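Local coordinates for protein beta-galactosidase (Trichoderma reesei, PDB 3OG2) that probably hydrolyses terminal non-reducing beta-D-galactose residues from beta-D-galactosides, as a glycoside hydrolase of family 35, at residues 689-694 and 797-802; 731-736 and 803-808; 138-143 and 788-793; 704-709 and 821-826. All coordinates share one frame; numbering follows the deposited sequence.

Contact 1 of 4, residues 689-694 and 797-802. With NAG (2-acetamido-2-deoxy-beta-D-glucopyranose), chain E.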
# COMPACT_ATOMS: atom_id res chain seq x y z
N ASN A 689 22.30 -24.34 11.81
CA ASN A 689 22.44 -24.29 10.36
C ASN A 689 22.53 -22.86 9.87
O ASN A 689 22.60 -22.67 8.64
CB ASN A 689 21.21 -24.93 9.71
CG ASN A 689 21.19 -26.41 9.75
OD1 ASN A 689 22.20 -27.03 10.13
ND2 ASN A 689 20.12 -27.09 9.35
N ASN A 690 22.45 -21.91 10.78
CA ASN A 690 22.54 -20.49 10.43
C ASN A 690 23.96 -20.15 10.00
O ASN A 690 24.88 -20.00 10.78
CB ASN A 690 22.08 -19.59 11.56
CG ASN A 690 21.89 -18.16 11.05
OD1 ASN A 690 22.59 -17.65 10.21
ND2 ASN A 690 20.84 -17.49 11.54
N THR A 691 24.14 -20.05 8.68
CA THR A 691 25.47 -19.83 8.14
C THR A 691 25.79 -18.36 8.12
O THR A 691 26.94 -17.97 7.88
CB THR A 691 25.52 -20.42 6.71
OG1 THR A 691 24.33 -20.04 5.97
CG2 THR A 691 25.57 -21.95 6.76
N TYR A 692 24.83 -17.47 8.37
CA TYR A 692 25.07 -16.03 8.36
C TYR A 692 25.59 -15.54 9.71
O TYR A 692 26.33 -14.56 9.74
CB TYR A 692 23.75 -15.34 8.11
CG TYR A 692 23.75 -13.85 7.99
CD1 TYR A 692 24.29 -13.21 6.89
CD2 TYR A 692 23.21 -13.05 8.97
CE1 TYR A 692 24.30 -11.84 6.77
CE2 TYR A 692 23.19 -11.68 8.89
CZ TYR A 692 23.74 -11.08 7.78
OH TYR A 692 23.73 -9.70 7.68
N ALA A 693 25.22 -16.18 10.80
CA ALA A 693 25.63 -15.79 12.14
C ALA A 693 26.12 -17.03 12.88
O ALA A 693 25.40 -17.58 13.70
CB ALA A 693 24.47 -15.12 12.90
N PRO A 694 27.33 -17.47 12.61
CA PRO A 694 27.88 -18.67 13.27
C PRO A 694 27.80 -18.51 14.78
O PRO A 694 27.95 -17.43 15.37
CB PRO A 694 29.34 -18.68 12.81
CG PRO A 694 29.38 -17.88 11.56
CD PRO A 694 28.27 -16.89 11.61
N SER A 797 21.03 -11.47 4.63
CA SER A 797 20.62 -10.64 5.75
C SER A 797 19.33 -11.04 6.42
O SER A 797 19.14 -10.73 7.62
CB SER A 797 20.50 -9.18 5.27
OG SER A 797 19.66 -9.10 4.12
N MET A 798 18.43 -11.74 5.72
CA MET A 798 17.20 -12.21 6.40
C MET A 798 17.53 -13.21 7.50
O MET A 798 16.72 -13.43 8.41
CB MET A 798 16.26 -12.77 5.32
CG MET A 798 15.06 -13.51 5.92
SD MET A 798 15.43 -15.30 6.03
CE MET A 798 14.11 -15.75 7.18
N LYS A 799 18.73 -13.84 7.43
CA LYS A 799 19.10 -14.82 8.45
C LYS A 799 19.60 -14.18 9.73
O LYS A 799 19.98 -14.93 10.63
CB LYS A 799 20.18 -15.78 7.88
CG LYS A 799 19.63 -16.61 6.71
CD LYS A 799 20.69 -17.64 6.29
CE LYS A 799 20.19 -18.46 5.10
NZ LYS A 799 21.35 -19.24 4.52
N ALA A 800 19.60 -12.84 9.85
CA ALA A 800 20.01 -12.24 11.13
C ALA A 800 19.15 -12.79 12.26
O ALA A 800 17.93 -12.65 12.19
CB ALA A 800 19.88 -10.73 11.07
N PRO A 801 19.72 -13.45 13.25
CA PRO A 801 18.88 -14.10 14.27
C PRO A 801 18.23 -13.13 15.22
O PRO A 801 18.56 -11.93 15.31
CB PRO A 801 19.84 -15.04 14.98
CG PRO A 801 21.18 -14.56 14.69
CD PRO A 801 21.14 -13.80 13.36
N ARG A 802 17.31 -13.70 15.98
CA ARG A 802 16.65 -12.95 17.07
C ARG A 802 16.90 -13.72 18.34
O ARG A 802 16.71 -14.97 18.36
CB ARG A 802 15.15 -12.83 16.84
CG ARG A 802 14.88 -12.14 15.48
CD ARG A 802 15.22 -10.67 15.58
NE ARG A 802 14.99 -9.87 14.38
CZ ARG A 802 16.00 -9.40 13.61
NH1 ARG A 802 17.27 -9.71 13.85
NH2 ARG A 802 15.66 -8.63 12.59
C1 NAG E . 19.80 -28.55 9.25
C2 NAG E . 18.36 -28.98 9.59
C3 NAG E . 18.08 -30.45 9.32
C4 NAG E . 18.54 -30.89 7.91
C5 NAG E . 19.96 -30.34 7.70
C6 NAG E . 20.48 -30.76 6.31
C7 NAG E . 16.82 -27.95 11.21
C8 NAG E . 16.39 -28.09 12.66
N2 NAG E . 17.93 -28.63 10.91
O3 NAG E . 16.70 -30.77 9.47
O4 NAG E . 18.54 -32.32 7.87
O5 NAG E . 19.96 -28.91 7.87
O6 NAG E . 21.88 -30.70 6.18
O7 NAG E . 15.96 -27.56 10.40
O HOH W 1 21.45 -20.70 7.32

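Contact 2 of 4, residues 731-736 and 803-808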
# COMPACT_ATOMS: atom_id res chain seq x y z
N SER A 731 24.65 -10.10 24.91
CA SER A 731 24.48 -9.51 23.61
C SER A 731 23.17 -9.98 23.03
O SER A 731 23.00 -11.20 22.80
CB SER A 731 25.69 -9.87 22.74
OG SER A 731 25.57 -9.29 21.45
N THR A 732 22.22 -9.06 22.89
CA THR A 732 20.89 -9.40 22.38
C THR A 732 20.63 -8.79 21.03
O THR A 732 21.23 -7.78 20.63
CB THR A 732 19.77 -9.01 23.39
OG1 THR A 732 19.88 -7.58 23.66
CG2 THR A 732 19.87 -9.78 24.69
N GLN A 733 19.71 -9.38 20.26
CA GLN A 733 19.42 -8.85 18.93
C GLN A 733 17.94 -9.07 18.68
O GLN A 733 17.44 -10.21 18.70
CB GLN A 733 20.29 -9.53 17.88
CG GLN A 733 19.92 -9.02 16.47
CD GLN A 733 21.01 -9.32 15.48
OE1 GLN A 733 21.97 -8.53 15.37
NE2 GLN A 733 20.93 -10.45 14.77
N GLY A 734 17.23 -7.99 18.38
CA GLY A 734 15.80 -8.09 18.10
C GLY A 734 15.36 -7.39 16.82
O GLY A 734 14.18 -7.35 16.53
N GLY A 735 16.29 -6.81 16.05
CA GLY A 735 15.85 -5.99 14.92
C GLY A 735 15.78 -4.52 15.35
O GLY A 735 15.68 -4.23 16.57
N SER A 736 15.81 -3.60 14.40
CA SER A 736 15.77 -2.17 14.73
C SER A 736 14.62 -1.86 15.72
O SER A 736 13.50 -2.35 15.59
CB SER A 736 15.46 -1.37 13.47
OG SER A 736 16.46 -1.64 12.49
N GLY A 803 17.30 -13.04 19.42
CA GLY A 803 17.53 -13.71 20.68
C GLY A 803 18.86 -13.24 21.25
O GLY A 803 19.15 -12.03 21.30
N ILE A 804 19.63 -14.20 21.73
CA ILE A 804 20.91 -13.90 22.40
C ILE A 804 22.02 -14.33 21.47
O ILE A 804 22.14 -15.49 21.12
CB ILE A 804 21.00 -14.61 23.77
CG1 ILE A 804 19.88 -14.08 24.71
CG2 ILE A 804 22.39 -14.46 24.39
CD1 ILE A 804 19.67 -14.92 25.94
N LEU A 805 22.84 -13.35 21.06
CA LEU A 805 23.97 -13.62 20.16
C LEU A 805 25.16 -14.13 20.93
O LEU A 805 25.99 -14.85 20.35
CB LEU A 805 24.39 -12.29 19.49
CG LEU A 805 23.33 -11.66 18.61
CD1 LEU A 805 23.89 -10.39 17.98
CD2 LEU A 805 22.88 -12.64 17.56
N ASP A 806 25.36 -13.68 22.16
CA ASP A 806 26.57 -14.04 22.90
C ASP A 806 26.31 -13.70 24.34
O ASP A 806 25.44 -12.86 24.68
CB ASP A 806 27.78 -13.21 22.43
CG ASP A 806 29.11 -13.85 22.77
OD1 ASP A 806 29.12 -14.94 23.37
OD2 ASP A 806 30.14 -13.27 22.40
N TYR A 807 27.04 -14.31 25.24
CA TYR A 807 27.00 -13.98 26.66
C TYR A 807 28.28 -14.47 27.32
O TYR A 807 28.96 -15.34 26.82
CB TYR A 807 25.79 -14.61 27.35
CG TYR A 807 25.79 -16.11 27.41
CD1 TYR A 807 26.38 -16.82 28.49
CD2 TYR A 807 25.21 -16.86 26.40
CE1 TYR A 807 26.40 -18.19 28.56
CE2 TYR A 807 25.20 -18.25 26.45
CZ TYR A 807 25.80 -18.89 27.51
OH TYR A 807 25.76 -20.25 27.56
N ALA A 808 28.49 -13.95 28.52
CA ALA A 808 29.61 -14.45 29.32
C ALA A 808 29.20 -14.17 30.77
O ALA A 808 28.79 -13.04 31.09
CB ALA A 808 30.92 -13.76 29.02

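Contact 3 of 4, residues 138-143 and 788-793. With GLC (alpha-D-glucopyranose), chain C.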
# COMPACT_ATOMS: atom_id res chain seq x y z
N LYS A 138 22.81 -20.14 0.30
CA LYS A 138 22.48 -18.74 0.11
C LYS A 138 21.09 -18.55 -0.51
O LYS A 138 20.71 -19.18 -1.53
CB LYS A 138 23.51 -18.06 -0.79
CG LYS A 138 24.92 -18.11 -0.22
CD LYS A 138 25.12 -17.07 0.87
CE LYS A 138 26.57 -17.01 1.32
NZ LYS A 138 27.53 -17.28 0.21
N LEU A 139 20.34 -17.64 0.10
CA LEU A 139 18.98 -17.40 -0.36
C LEU A 139 18.97 -16.68 -1.69
O LEU A 139 19.89 -15.88 -1.98
CB LEU A 139 18.20 -16.57 0.70
CG LEU A 139 18.29 -17.14 2.12
CD1 LEU A 139 17.60 -16.22 3.12
CD2 LEU A 139 17.79 -18.57 2.24
N ARG A 140 17.95 -16.93 -2.52
CA ARG A 140 17.80 -16.30 -3.83
C ARG A 140 18.97 -16.68 -4.73
O ARG A 140 19.37 -15.90 -5.59
CB ARG A 140 17.67 -14.76 -3.77
CG ARG A 140 16.50 -14.35 -2.85
CD ARG A 140 16.42 -12.85 -2.69
NE ARG A 140 16.00 -12.24 -3.98
CZ ARG A 140 16.17 -10.94 -4.25
NH1 ARG A 140 16.75 -10.14 -3.35
NH2 ARG A 140 15.77 -10.49 -5.42
N THR A 141 19.45 -17.90 -4.56
CA THR A 141 20.41 -18.50 -5.51
C THR A 141 19.94 -19.90 -5.87
O THR A 141 18.95 -20.37 -5.30
CB THR A 141 21.82 -18.60 -4.92
OG1 THR A 141 21.88 -19.66 -3.95
CG2 THR A 141 22.28 -17.29 -4.29
N ASP A 142 20.68 -20.56 -6.77
CA ASP A 142 20.24 -21.96 -7.04
C ASP A 142 20.84 -22.96 -6.06
O ASP A 142 20.80 -24.16 -6.41
CB ASP A 142 20.45 -22.34 -8.50
CG ASP A 142 21.87 -22.10 -8.98
OD1 ASP A 142 22.63 -21.40 -8.32
OD2 ASP A 142 22.12 -22.68 -10.07
N ALA A 143 21.25 -22.57 -4.88
CA ALA A 143 21.58 -23.52 -3.81
C ALA A 143 20.36 -24.41 -3.67
O ALA A 143 19.23 -23.87 -3.51
CB ALA A 143 21.89 -22.86 -2.48
N ASP A 788 14.69 -9.38 9.16
CA ASP A 788 15.14 -8.43 8.15
C ASP A 788 14.83 -8.94 6.74
O ASP A 788 14.67 -10.14 6.50
CB ASP A 788 16.66 -8.22 8.26
CG ASP A 788 17.05 -7.48 9.55
OD1 ASP A 788 16.23 -6.81 10.22
OD2 ASP A 788 18.25 -7.52 9.93
N GLU A 789 14.79 -7.99 5.80
CA GLU A 789 14.75 -8.26 4.39
C GLU A 789 16.07 -8.84 3.88
O GLU A 789 17.07 -8.97 4.60
CB GLU A 789 14.40 -6.94 3.62
CG GLU A 789 12.93 -6.58 3.82
CD GLU A 789 12.62 -5.21 3.25
OE1 GLU A 789 13.54 -4.30 3.33
OE2 GLU A 789 11.52 -5.01 2.73
N ASN A 790 16.03 -9.24 2.59
CA ASN A 790 17.16 -9.91 1.94
C ASN A 790 17.30 -9.36 0.53
O ASN A 790 17.31 -10.08 -0.47
CB ASN A 790 16.91 -11.43 1.92
CG ASN A 790 18.21 -12.20 1.84
OD1 ASN A 790 18.68 -12.69 2.87
ND2 ASN A 790 18.82 -12.35 0.65
N TRP A 791 17.44 -8.02 0.46
CA TRP A 791 17.38 -7.33 -0.81
C TRP A 791 18.59 -7.58 -1.68
O TRP A 791 18.50 -7.47 -2.91
CB TRP A 791 17.17 -5.81 -0.62
CG TRP A 791 16.87 -5.18 -1.94
CD1 TRP A 791 15.65 -5.09 -2.55
CD2 TRP A 791 17.81 -4.56 -2.82
NE1 TRP A 791 15.77 -4.46 -3.75
CE2 TRP A 791 17.08 -4.11 -3.95
CE3 TRP A 791 19.20 -4.37 -2.69
CZ2 TRP A 791 17.70 -3.46 -5.00
CZ3 TRP A 791 19.82 -3.70 -3.75
CH2 TRP A 791 19.06 -3.28 -4.86
N THR A 792 19.73 -7.91 -1.14
CA THR A 792 20.96 -8.13 -1.94
C THR A 792 21.21 -9.63 -1.96
O THR A 792 21.59 -10.26 -0.96
CB THR A 792 22.14 -7.43 -1.33
OG1 THR A 792 21.85 -6.00 -1.29
CG2 THR A 792 23.42 -7.65 -2.12
N THR A 793 21.02 -10.25 -3.09
CA THR A 793 21.29 -11.68 -3.27
C THR A 793 22.73 -12.00 -2.90
O THR A 793 23.66 -11.33 -3.37
CB THR A 793 20.98 -12.04 -4.74
OG1 THR A 793 19.55 -11.94 -4.93
CG2 THR A 793 21.43 -13.44 -5.04
C1 GLC C . 17.03 1.52 3.34
C2 GLC C . 17.00 1.63 1.84
C3 GLC C . 16.17 0.62 1.08
C4 GLC C . 16.17 -0.75 1.74
C5 GLC C . 15.78 -0.54 3.22
C6 GLC C . 15.33 -1.81 3.83
O2 GLC C . 16.58 2.92 1.45
O3 GLC C . 16.70 0.52 -0.23
O4 GLC C . 15.23 -1.62 1.15
O5 GLC C . 16.80 0.21 3.85
O6 GLC C . 15.47 -2.12 5.17
O HOH W 2 21.14 -14.18 -0.19

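Contact 4 of 4, residues 704-709 and 821-826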
# COMPACT_ATOMS: atom_id res chain seq x y z
N SER A 704 14.70 -18.61 15.71
CA SER A 704 14.23 -19.35 14.54
C SER A 704 14.84 -20.74 14.51
O SER A 704 14.27 -21.62 13.82
CB SER A 704 14.58 -18.62 13.23
OG SER A 704 13.74 -17.47 13.08
N ASP A 705 15.94 -20.98 15.22
CA ASP A 705 16.50 -22.33 15.24
C ASP A 705 15.59 -23.27 15.98
O ASP A 705 15.72 -24.50 15.79
CB ASP A 705 17.86 -22.36 15.92
CG ASP A 705 19.00 -21.89 14.98
OD1 ASP A 705 18.75 -21.61 13.79
OD2 ASP A 705 20.16 -21.83 15.48
N TYR A 706 14.65 -22.80 16.78
CA TYR A 706 13.71 -23.61 17.54
C TYR A 706 12.28 -23.41 17.05
O TYR A 706 11.32 -23.86 17.71
CB TYR A 706 13.82 -23.22 19.02
CG TYR A 706 15.21 -23.49 19.59
CD1 TYR A 706 16.20 -22.52 19.51
CD2 TYR A 706 15.49 -24.70 20.19
CE1 TYR A 706 17.47 -22.75 20.02
CE2 TYR A 706 16.78 -24.94 20.72
CZ TYR A 706 17.75 -23.97 20.64
OH TYR A 706 19.00 -24.24 21.17
N GLY A 707 12.13 -22.74 15.90
CA GLY A 707 10.78 -22.60 15.34
C GLY A 707 10.04 -21.35 15.74
O GLY A 707 8.81 -21.28 15.45
N PHE A 708 10.70 -20.38 16.38
CA PHE A 708 10.06 -19.17 16.87
C PHE A 708 10.46 -17.99 15.97
O PHE A 708 11.62 -17.57 16.07
CB PHE A 708 10.45 -18.88 18.33
CG PHE A 708 10.06 -20.04 19.25
CD1 PHE A 708 8.73 -20.40 19.40
CD2 PHE A 708 11.06 -20.71 19.94
CE1 PHE A 708 8.41 -21.43 20.27
CE2 PHE A 708 10.78 -21.76 20.77
CZ PHE A 708 9.43 -22.11 20.92
N HIS A 709 9.52 -17.49 15.19
CA HIS A 709 9.86 -16.48 14.17
C HIS A 709 9.19 -15.14 14.38
O HIS A 709 9.46 -14.22 13.59
CB HIS A 709 9.41 -17.00 12.75
CG HIS A 709 9.95 -18.38 12.53
ND1 HIS A 709 11.31 -18.68 12.68
CD2 HIS A 709 9.26 -19.52 12.29
CE1 HIS A 709 11.43 -19.99 12.46
NE2 HIS A 709 10.22 -20.52 12.21
N TRP A 821 20.01 -23.32 29.33
CA TRP A 821 18.96 -22.43 28.86
C TRP A 821 17.69 -23.12 28.43
O TRP A 821 17.71 -24.23 27.88
CB TRP A 821 19.50 -21.70 27.63
CG TRP A 821 20.65 -20.77 27.89
CD1 TRP A 821 21.99 -21.10 27.76
CD2 TRP A 821 20.58 -19.40 28.29
NE1 TRP A 821 22.75 -19.99 28.06
CE2 TRP A 821 21.93 -18.94 28.39
CE3 TRP A 821 19.51 -18.52 28.57
CZ2 TRP A 821 22.24 -17.64 28.76
CZ3 TRP A 821 19.83 -17.19 28.95
CH2 TRP A 821 21.19 -16.79 29.04
N LYS A 822 16.58 -22.41 28.58
CA LYS A 822 15.30 -22.75 27.96
C LYS A 822 14.83 -21.47 27.24
O LYS A 822 15.32 -20.35 27.52
CB LYS A 822 14.25 -23.12 29.01
CG LYS A 822 14.73 -24.29 29.86
CD LYS A 822 13.58 -24.82 30.70
CE LYS A 822 14.07 -25.92 31.65
NZ LYS A 822 12.89 -26.56 32.32
N LEU A 823 13.92 -21.65 26.26
CA LEU A 823 13.44 -20.46 25.54
C LEU A 823 12.02 -20.68 25.09
O LEU A 823 11.54 -21.81 25.00
CB LEU A 823 14.34 -20.10 24.35
CG LEU A 823 14.03 -20.82 23.01
CD1 LEU A 823 14.80 -20.14 21.89
CD2 LEU A 823 14.31 -22.33 23.04
N THR A 824 11.34 -19.57 24.78
CA THR A 824 10.08 -19.66 24.06
C THR A 824 9.86 -18.41 23.20
O THR A 824 10.25 -17.31 23.57
CB THR A 824 8.88 -19.83 25.00
OG1 THR A 824 7.74 -20.20 24.22
CG2 THR A 824 8.57 -18.55 25.80
N GLY A 825 9.16 -18.67 22.10
CA GLY A 825 8.43 -17.64 21.38
C GLY A 825 6.93 -18.03 21.44
O GLY A 825 6.46 -18.52 22.47
N ASN A 826 6.21 -17.80 20.34
CA ASN A 826 4.77 -18.11 20.33
C ASN A 826 4.59 -19.59 20.67
O ASN A 826 5.39 -20.45 20.23
CB ASN A 826 4.19 -17.82 18.94
CG ASN A 826 4.67 -18.77 17.85
OD1 ASN A 826 5.83 -18.64 17.39
ND2 ASN A 826 3.83 -19.71 17.44
O HOH W 3 7.09 -19.13 15.04

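Contact 1 of 4, residues 689-694 and 797-802
Asn690 and Lys799 are joined by a direct hydrogen bond: ND2 of Asn690 donates to the backbone O of Lys799 at 2.8 Å. Its N-H...O angle of 171° is nearly straight, and the acceptor lies in the amide plane. The other branch of that amide serves its own loop, OD1 accepting from Tyr692 N in its carbonyl plane and from Ala693 N above it, an Asx turn within an Asx motif. An alanine here would probably leave Lys799 O and both backbone N-H groups without these mates and free the loop to shift.

Apolar packing flanks the amide. The Tyr692 ring lies against the 3-10 segment 797-799, with Ser797 CA 4.2 Å from the ring centroid in an off-centre CH-pi contact. Tyr692 CB meets Lys799 CB at 3.6 Å, and Ala693 CB meets Pro801 CD at 3.6 Å.

Charge enters through the extended Lys799 chain, whose NZ forms a salt bridge with Asp796 and hydrogen bonds to Val135 O and Gly137 O. Water 1 also joins Lys799 NZ to O of Asn689, the N-glycosylated residue. With so many oxygens around it, the ammonium group is likely to stay protonated.

Contact 2 of 4, residues 731-736 and 803-808
Leu805 lays its isobutyl group obliquely across Gln733, its CD1 3.7 Å from Gln733 CB and likewise from OE1, its CD2 4.0 Å from Gln733 NE2. That NE2 is hydrogen-bonded to Pro801 O. CG of Leu805 stands anti to its carbonyl carbon (chi1 -62°), which sets it 3.8 Å from Gln733 CB. CB of Leu805 also approaches Ser731 OG, a hydroxyl hydrogen-bonded to Asn762.

Beneath these side chains two strands run antiparallel, their axes 152° apart. Gln733 and Gly803 form a hydrogen-bonded pair, N to O at 2.9 Å in both directions, and Thr732 with Ile804 is the adjoining non-hydrogen-bonded pair. The register then slips by one residue. Ser731 N donates to Asp806 O at 2.9 Å, but Ser731 O receives Leu805 N at 2.8 Å and only a weak, long bond from Asp806 N. Leu805 and Asp806 both face Ser731, a beta bulge, and the near-helical backbone angles of Leu805 at its first position fit the classic type. At Gly803 the backbone angles would jam a CB against the carbonyl O of Arg802.

Strand 726-733 is the middle of a three-stranded antiparallel sheet, flanked by 803-811 and 760-767. Tyr807 on strand 803-811 meets Trp821, which belongs to the five-stranded sheet, an arrangement consistent with two sheets packed as a beta sandwich.

Contact 3 of 4, residues 138-143 and 788-793
Arg140 donates from NH1 to the backbone O of Asn790 at 2.9 Å, using a lone pair of that oxygen with the acceptor close to the guanidinium plane. The same NH1 makes a weak second bond to Trp791 O at 3.2 Å. Over one face of the guanidinium, above its centre, sits Thr793 OG1, 3.6 Å from Arg140 CZ; the two side chains cross at about a right angle. The other branch of Thr793, CG2, lies 3.3 Å from Arg140 O and beside the Thr141 methyl. Leu139 CD1 packs on Asn790 OD1, which accepts from Met798 N, while water 2 links Leu139 O to Asn790 ND2.

The next shell fixes these groups. Arg140 occupies the third position of a type II turn, 138-141, with a positive phi of 63°, and its chain bends at chi3 (69°) to turn NE aside. Thr141 OG1 secures the turn by donating to Lys138 O at 2.7 Å and accepts from Ala143 N at 3.1 Å, an ST turn. NH2 of Arg140 forms a salt bridge with Glu178. Trp791 NE1 bonds Glu180, a galactose-binding residue, which places Trp791 next to the sugar site.

The turn leads into helix 144-163, with Ala143 at its N-cap. Leu139 touches Tyr146 of that helix and Arg140 touches Tyr195 of helix 193-205. Residues 138-143 of the TIM barrel domain, packed on these helices, meet the loop between strands 775-782 and 803-811.

Contact 4 of 4, residues 704-709 and 821-826
Phe708 presses its ring on the Gly825 backbone so closely that Gly825 N stands 3.1 Å above the ring plane, over its centre. Thr824 CA adds a CH-pi contact to the same face, 4.2 Å from the centroid, while Tyr706 O lies over the opposite face toward the rim. Near the ring plane, at the edge, Asn826 O comes to 3.2 Å from Phe708 CE1. This is the tight part: a CB modelled on Gly825 would fall 2.6 Å from Phe708 CB, a clash. Beside it Leu823 sets CD2 over one face of Tyr706 at 3.9 Å from the ring centroid and CD1 3.6 Å from Tyr706 CD1. An alanine at Phe708 would probably open a gap over the Gly825 peptide and leave Leu823 with less to pack against.

The far end is looser, joined through a water. No direct hydrogen bond crosses between the segments; water 3 instead donates to Gly707 O and to Asn826 OD1, the latter at 2.7 Å, and accepts from His709 N at 2.9 Å. ND2 of Asn826 is held by Gly829 O.

Residues 704-709 lead into strand 713-720, the neighbour of the outermost strand 820-824 in a five-stranded antiparallel sheet. Phe708 touches Leu713 of strand 713-720 and packs on the end of strand 820-824, and so bridges the loop to both.

Along the chain the order is 138-143, 689-694, 704-709, 731-736, 788-793, 797-802, 803-808 and 821-826, so all but the first segment fall within about 140 residues. Contact 1 is central, its centre 12 Å from those of contacts 2 and 3 and 14 Å from that of contact 4. Contact 2 meets contact 1 through Pro801 O and Gln733 NE2, and contact 4 through Tyr807 OH and Trp821 NE1. Contact 3 joins contact 1 through Ser797 OG and Glu789 O. Contacts 2 and 4 belong to three- and five-stranded sheets that probably make up one all-beta domain; contact 3 carries the chain of contacts to the TIM barrel beside the galactose site.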